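Side-chain contacts in importin subunit beta-1 (Saccharomyces cerevisiae, PDB 5OWU), which carries proteins into the nucleus by associating with importin alpha, which recognises the classical nuclear localization signal of the cargo: residues A701-F706 against I748-A753; A730-K735 against E752-A757. One frame throughout, in Å; residues are numbered along the deposited sequence.

Overall arrangement
Both contacts rest on helix 741-764, the second helix of HEAT repeat 17, and their centres lie about 6 Å apart. Along the chain the helices come in the order 698-713, 718-732, 741-764. Contact 1 joins the last of these to helix 698-713 of HEAT repeat 16; contact 2 joins it to the end of helix 718-732, its partner within repeat 17. One contact therefore stacks neighbouring repeats, while the other closes a single repeat. They share Glu-752 and Ala-753 and touch directly: a hydrogen bond of 2.9 Å links Ser-704 OG to Asp-756 OD2, and Val-750 CG1 packs on Ala-731 CB. Such continuous stacking of helix pairs builds the all-helical solenoid of importin beta.

Contact 1: residues A701-F706 against I748-A753; sequences AVLSVF and IKVLEA
Leu-703 meets Ala-753 with its first side-chain carbon and Val-750 with one methyl. Its CB sits 3.7 Å from Ala-753 CB, with Ala-753 O a little further off at 4.1 Å from the same Leu-703 CB. Chi1 of -68° sets CG beside the backbone N, and from there CD1 comes to 4.2 Å from Val-750 CG1, a looser apolar touch one turn before the alanine. The side chain also packs on Ala-731 of helix 718-732, so this leucine touches both helices of repeat 17.

Ser-704 borders Ala-753 on another side: its OG is 3.3 Å from Ala-753 CB and equally close to Ala-753 CA. That hydroxyl is not left to an apolar neighbour, since its partners are Asp-756 OD2 and, by a weak hydrogen bond, Pro-700 O. The small alanine thus faces two residues at once, and the CA atoms of Ser-704 and Ala-753 come within 4.7 Å. The two short helical segments run nearly parallel, 14° between their directions and 8.5 Å between axes, as expected where the second helices of consecutive HEAT repeats, here 16 and 17, stack in a solenoid.

Contact 2: residues A730-K735 against E752-A757; sequences AAQNTK and EAVLDA
Val-754 meets Ala-731 and Gln-732 with its two methyl groups, one for each. This is the inside of a single HEAT repeat, the seventeenth, where the last turn of helix 718-732 leans on helix 741-764 in the helical hairpin that defines the motif. Val-754 has the largest share of the buried surface. With chi1 at 171° its CG1 stands anti to the backbone N, and CG2 is left beside that N. The branch CG2 lies 3.8 Å from Ala-731 CB, a plain methyl-to-methyl contact. Ala-731 points its CB at the helix, and the same methyl is shared with Val-750 and with Leu-703 of helix 698-713, so it sits where three helices meet.

The other branch of the valine, CG1, has Gln-732 OE1 as its neighbour at 3.9 Å, and the two side chains cross at about a right angle. Gln-732 takes an uncommon first torsion for a helix residue, 77°, with CG between the backbone N and the carbonyl carbon, and then runs out extended. Its buried amide is held at both ends: OE1 is hydrogen-bonded to Tyr-758 OH, one turn beyond the valine, and NE2 to Thr-778 O, which should fix the rotation of the flat group. Phe-782 of helix 776-788 packs on both Gln-732 and Val-754, bringing the following repeat onto the same spot.

Directly after Gln-732 the helix ends, and Asn-733 is the first residue to leave helical backbone angles. The chain turns there with Thr-734 OG1 giving a hydrogen bond of 2.7 Å to Ala-730 O, its donor oxygen tilted 29° from the carbonyl plane.

Contact 1: residues A701-F706 against I748-A753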
loop_
_atom_site.group_PDB
_atom_site.type_symbol
_atom_site.label_atom_id
_atom_site.label_comp_id
_atom_site.label_asym_id
_atom_site.label_seq_id
_atom_site.Cartn_x
_atom_site.Cartn_y
_atom_site.Cartn_z
ATOM N N ALA A 701 -4.701 16.528 -7.760
ATOM C CA ALA A 701 -6.049 16.893 -8.184
ATOM C C ALA A 701 -6.047 18.215 -8.945
ATOM O O ALA A 701 -6.535 18.301 -10.081
ATOM C CB ALA A 701 -6.972 16.973 -6.968
ATOM N N VAL A 702 -5.457 19.251 -8.351
ATOM C CA VAL A 702 -5.427 20.549 -9.017
ATOM C C VAL A 702 -4.711 20.437 -10.357
ATOM O O VAL A 702 -5.199 20.935 -11.381
ATOM C CB VAL A 702 -4.787 21.604 -8.099
ATOM C CG1 VAL A 702 -4.640 22.934 -8.817
ATOM C CG2 VAL A 702 -5.648 21.774 -6.859
ATOM N N LEU A 703 -3.568 19.748 -10.393
ATOM C CA LEU A 703 -2.882 19.606 -11.670
ATOM C C LEU A 703 -3.829 19.011 -12.702
ATOM O O LEU A 703 -4.007 19.564 -13.798
ATOM C CB LEU A 703 -1.624 18.748 -11.508
ATOM C CG LEU A 703 -0.480 19.358 -10.687
ATOM C CD1 LEU A 703 0.657 18.360 -10.542
ATOM C CD2 LEU A 703 0.042 20.651 -11.297
ATOM N N SER A 704 -4.522 17.930 -12.332
ATOM C CA SER A 704 -5.398 17.280 -13.296
ATOM C C SER A 704 -6.478 18.236 -13.772
ATOM O O SER A 704 -6.818 18.254 -14.963
ATOM C CB SER A 704 -6.023 16.025 -12.688
ATOM O OG SER A 704 -5.022 15.081 -12.380
ATOM N N VAL A 705 -7.005 19.068 -12.867
ATOM C CA VAL A 705 -8.147 19.881 -13.261
ATOM C C VAL A 705 -7.690 20.991 -14.187
ATOM O O VAL A 705 -8.465 21.454 -15.037
ATOM C CB VAL A 705 -8.908 20.407 -12.025
ATOM C CG1 VAL A 705 -8.316 21.708 -11.483
ATOM C CG2 VAL A 705 -10.375 20.594 -12.354
ATOM N N PHE A 706 -6.417 21.403 -14.095
ATOM C CA PHE A 706 -5.916 22.345 -15.088
ATOM C C PHE A 706 -6.142 21.794 -16.487
ATOM O O PHE A 706 -6.614 22.511 -17.382
ATOM C CB PHE A 706 -4.434 22.641 -14.849
ATOM C CG PHE A 706 -4.166 23.526 -13.657
ATOM C CD1 PHE A 706 -4.990 24.604 -13.368
ATOM C CD2 PHE A 706 -3.080 23.282 -12.830
ATOM C CE1 PHE A 706 -4.736 25.420 -12.278
ATOM C CE2 PHE A 706 -2.823 24.098 -11.738
ATOM C CZ PHE A 706 -3.655 25.164 -11.461
ATOM N N ILE A 748 4.076 8.891 -8.190
ATOM C CA ILE A 748 3.363 8.375 -9.357
ATOM C C ILE A 748 2.038 9.106 -9.532
ATOM O O ILE A 748 1.631 9.416 -10.655
ATOM C CB ILE A 748 3.156 6.853 -9.238
ATOM C CG1 ILE A 748 4.498 6.115 -9.317
ATOM C CG2 ILE A 748 2.199 6.343 -10.322
ATOM C CD1 ILE A 748 5.179 6.169 -10.675
ATOM N N LYS A 749 1.338 9.387 -8.431
ATOM C CA LYS A 749 0.089 10.131 -8.550
ATOM C C LYS A 749 0.336 11.516 -9.137
ATOM O O LYS A 749 -0.396 11.965 -10.031
ATOM C CB LYS A 749 -0.596 10.229 -7.188
ATOM C CG LYS A 749 -1.257 8.933 -6.740
ATOM C CD LYS A 749 -2.589 8.718 -7.447
ATOM C CE LYS A 749 -3.003 7.250 -7.446
ATOM N NZ LYS A 749 -2.190 6.442 -8.401
ATOM N N VAL A 750 1.381 12.200 -8.660
ATOM C CA VAL A 750 1.714 13.526 -9.175
ATOM C C VAL A 750 2.005 13.458 -10.670
ATOM O O VAL A 750 1.503 14.272 -11.454
ATOM C CB VAL A 750 2.898 14.122 -8.388
ATOM C CG1 VAL A 750 3.303 15.493 -8.946
ATOM C CG2 VAL A 750 2.538 14.248 -6.912
ATOM N N LEU A 751 2.810 12.480 -11.095
ATOM C CA LEU A 751 3.148 12.379 -12.512
ATOM C C LEU A 751 1.917 12.056 -13.355
ATOM O O LEU A 751 1.766 12.577 -14.469
ATOM C CB LEU A 751 4.241 11.328 -12.720
ATOM C CG LEU A 751 5.604 11.677 -12.108
ATOM C CD1 LEU A 751 6.568 10.500 -12.197
ATOM C CD2 LEU A 751 6.211 12.903 -12.786
ATOM N N GLU A 752 1.022 11.209 -12.843
ATOM C CA GLU A 752 -0.220 10.930 -13.558
ATOM C C GLU A 752 -1.042 12.204 -13.737
ATOM O O GLU A 752 -1.640 12.426 -14.801
ATOM C CB GLU A 752 -1.026 9.862 -12.813
ATOM C CG GLU A 752 -0.420 8.470 -12.902
ATOM C CD GLU A 752 -1.138 7.444 -12.050
ATOM O OE1 GLU A 752 -1.845 7.834 -11.096
ATOM O OE2 GLU A 752 -0.983 6.239 -12.338
ATOM N N ALA A 753 -1.079 13.058 -12.704
ATOM C CA ALA A 753 -1.797 14.326 -12.818
ATOM C C ALA A 753 -1.135 15.252 -13.829
ATOM O O ALA A 753 -1.823 15.980 -14.558
ATOM C CB ALA A 753 -1.882 15.017 -11.459
#

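Contact 2: residues A730-K735 against E752-A757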
loop_
_atom_site.group_PDB
_atom_site.type_symbol
_atom_site.label_atom_id
_atom_site.label_comp_id
_atom_site.label_asym_id
_atom_site.label_seq_id
_atom_site.Cartn_x
_atom_site.Cartn_y
_atom_site.Cartn_z
ATOM N N ALA A 730 7.706 21.939 -12.269
ATOM C CA ALA A 730 8.149 21.748 -10.898
ATOM C C ALA A 730 7.686 20.394 -10.388
ATOM O O ALA A 730 8.438 19.679 -9.713
ATOM C CB ALA A 730 7.633 22.881 -10.010
ATOM N N ALA A 731 6.467 19.996 -10.765
ATOM C CA ALA A 731 5.922 18.741 -10.267
ATOM C C ALA A 731 6.624 17.542 -10.892
ATOM O O ALA A 731 6.885 16.547 -10.206
ATOM C CB ALA A 731 4.421 18.676 -10.537
ATOM N N GLN A 732 6.941 17.604 -12.187
ATOM C CA GLN A 732 7.500 16.416 -12.822
ATOM C C GLN A 732 8.955 16.189 -12.434
ATOM O O GLN A 732 9.439 15.057 -12.533
ATOM C CB GLN A 732 7.361 16.501 -14.345
ATOM C CG GLN A 732 8.356 17.409 -15.049
ATOM C CD GLN A 732 7.992 17.610 -16.504
ATOM O OE1 GLN A 732 6.815 17.703 -16.847
ATOM N NE2 GLN A 732 8.999 17.663 -17.370
ATOM N N ASN A 733 9.647 17.229 -11.974
ATOM C CA ASN A 733 11.035 17.134 -11.546
ATOM C C ASN A 733 11.173 16.953 -10.044
ATOM O O ASN A 733 12.292 17.006 -9.524
ATOM C CB ASN A 733 11.805 18.376 -11.990
ATOM C CG ASN A 733 12.068 18.390 -13.476
ATOM O OD1 ASN A 733 12.180 17.337 -14.107
ATOM N ND2 ASN A 733 12.165 19.577 -14.047
ATOM N N THR A 734 10.068 16.757 -9.334
ATOM C CA THR A 734 10.124 16.484 -7.904
ATOM C C THR A 734 10.424 15.005 -7.693
ATOM O O THR A 734 9.632 14.140 -8.086
ATOM C CB THR A 734 8.810 16.873 -7.229
ATOM O OG1 THR A 734 8.598 18.286 -7.363
ATOM C CG2 THR A 734 8.834 16.503 -5.745
ATOM N N LYS A 735 11.573 14.714 -7.090
ATOM C CA LYS A 735 11.918 13.342 -6.768
ATOM C C LYS A 735 11.014 12.825 -5.653
ATOM O O LYS A 735 10.384 13.605 -4.937
ATOM C CB LYS A 735 13.378 13.242 -6.335
ATOM C CG LYS A 735 14.373 13.844 -7.315
ATOM C CD LYS A 735 14.326 13.145 -8.667
ATOM C CE LYS A 735 15.346 13.733 -9.631
ATOM N NZ LYS A 735 15.114 15.186 -9.881
ATOM N N GLU A 752 1.022 11.209 -12.843
ATOM C CA GLU A 752 -0.220 10.930 -13.558
ATOM C C GLU A 752 -1.042 12.204 -13.737
ATOM O O GLU A 752 -1.640 12.426 -14.801
ATOM C CB GLU A 752 -1.026 9.862 -12.813
ATOM C CG GLU A 752 -0.420 8.470 -12.902
ATOM C CD GLU A 752 -1.138 7.444 -12.050
ATOM O OE1 GLU A 752 -1.845 7.834 -11.096
ATOM O OE2 GLU A 752 -0.983 6.239 -12.338
ATOM N N ALA A 753 -1.079 13.058 -12.704
ATOM C CA ALA A 753 -1.797 14.326 -12.818
ATOM C C ALA A 753 -1.135 15.252 -13.829
ATOM O O ALA A 753 -1.823 15.980 -14.558
ATOM C CB ALA A 753 -1.882 15.017 -11.459
ATOM N N VAL A 754 0.199 15.257 -13.880
ATOM C CA VAL A 754 0.877 16.062 -14.891
ATOM C C VAL A 754 0.481 15.579 -16.280
ATOM O O VAL A 754 0.207 16.382 -17.183
ATOM C CB VAL A 754 2.403 16.033 -14.672
ATOM C CG1 VAL A 754 3.149 16.676 -15.850
ATOM C CG2 VAL A 754 2.756 16.764 -13.374
ATOM N N LEU A 755 0.402 14.256 -16.464
ATOM C CA LEU A 755 -0.051 13.722 -17.747
ATOM C C LEU A 755 -1.451 14.223 -18.090
ATOM O O LEU A 755 -1.706 14.628 -19.233
ATOM C CB LEU A 755 -0.014 12.194 -17.723
ATOM C CG LEU A 755 -0.475 11.474 -18.997
ATOM C CD1 LEU A 755 0.268 11.969 -20.230
ATOM C CD2 LEU A 755 -0.288 9.965 -18.818
ATOM N N ASP A 756 -2.372 14.205 -17.115
ATOM C CA ASP A 756 -3.699 14.786 -17.342
ATOM C C ASP A 756 -3.582 16.231 -17.822
ATOM O O ASP A 756 -4.229 16.641 -18.799
ATOM C CB ASP A 756 -4.535 14.751 -16.055
ATOM C CG ASP A 756 -5.025 13.362 -15.693
ATOM O OD1 ASP A 756 -5.059 12.485 -16.574
ATOM O OD2 ASP A 756 -5.401 13.166 -14.519
ATOM N N ALA A 757 -2.779 17.027 -17.114
ATOM C CA ALA A 757 -2.644 18.441 -17.449
ATOM C C ALA A 757 -2.193 18.619 -18.890
ATOM O O ALA A 757 -2.777 19.410 -19.644
ATOM C CB ALA A 757 -1.667 19.115 -16.488
#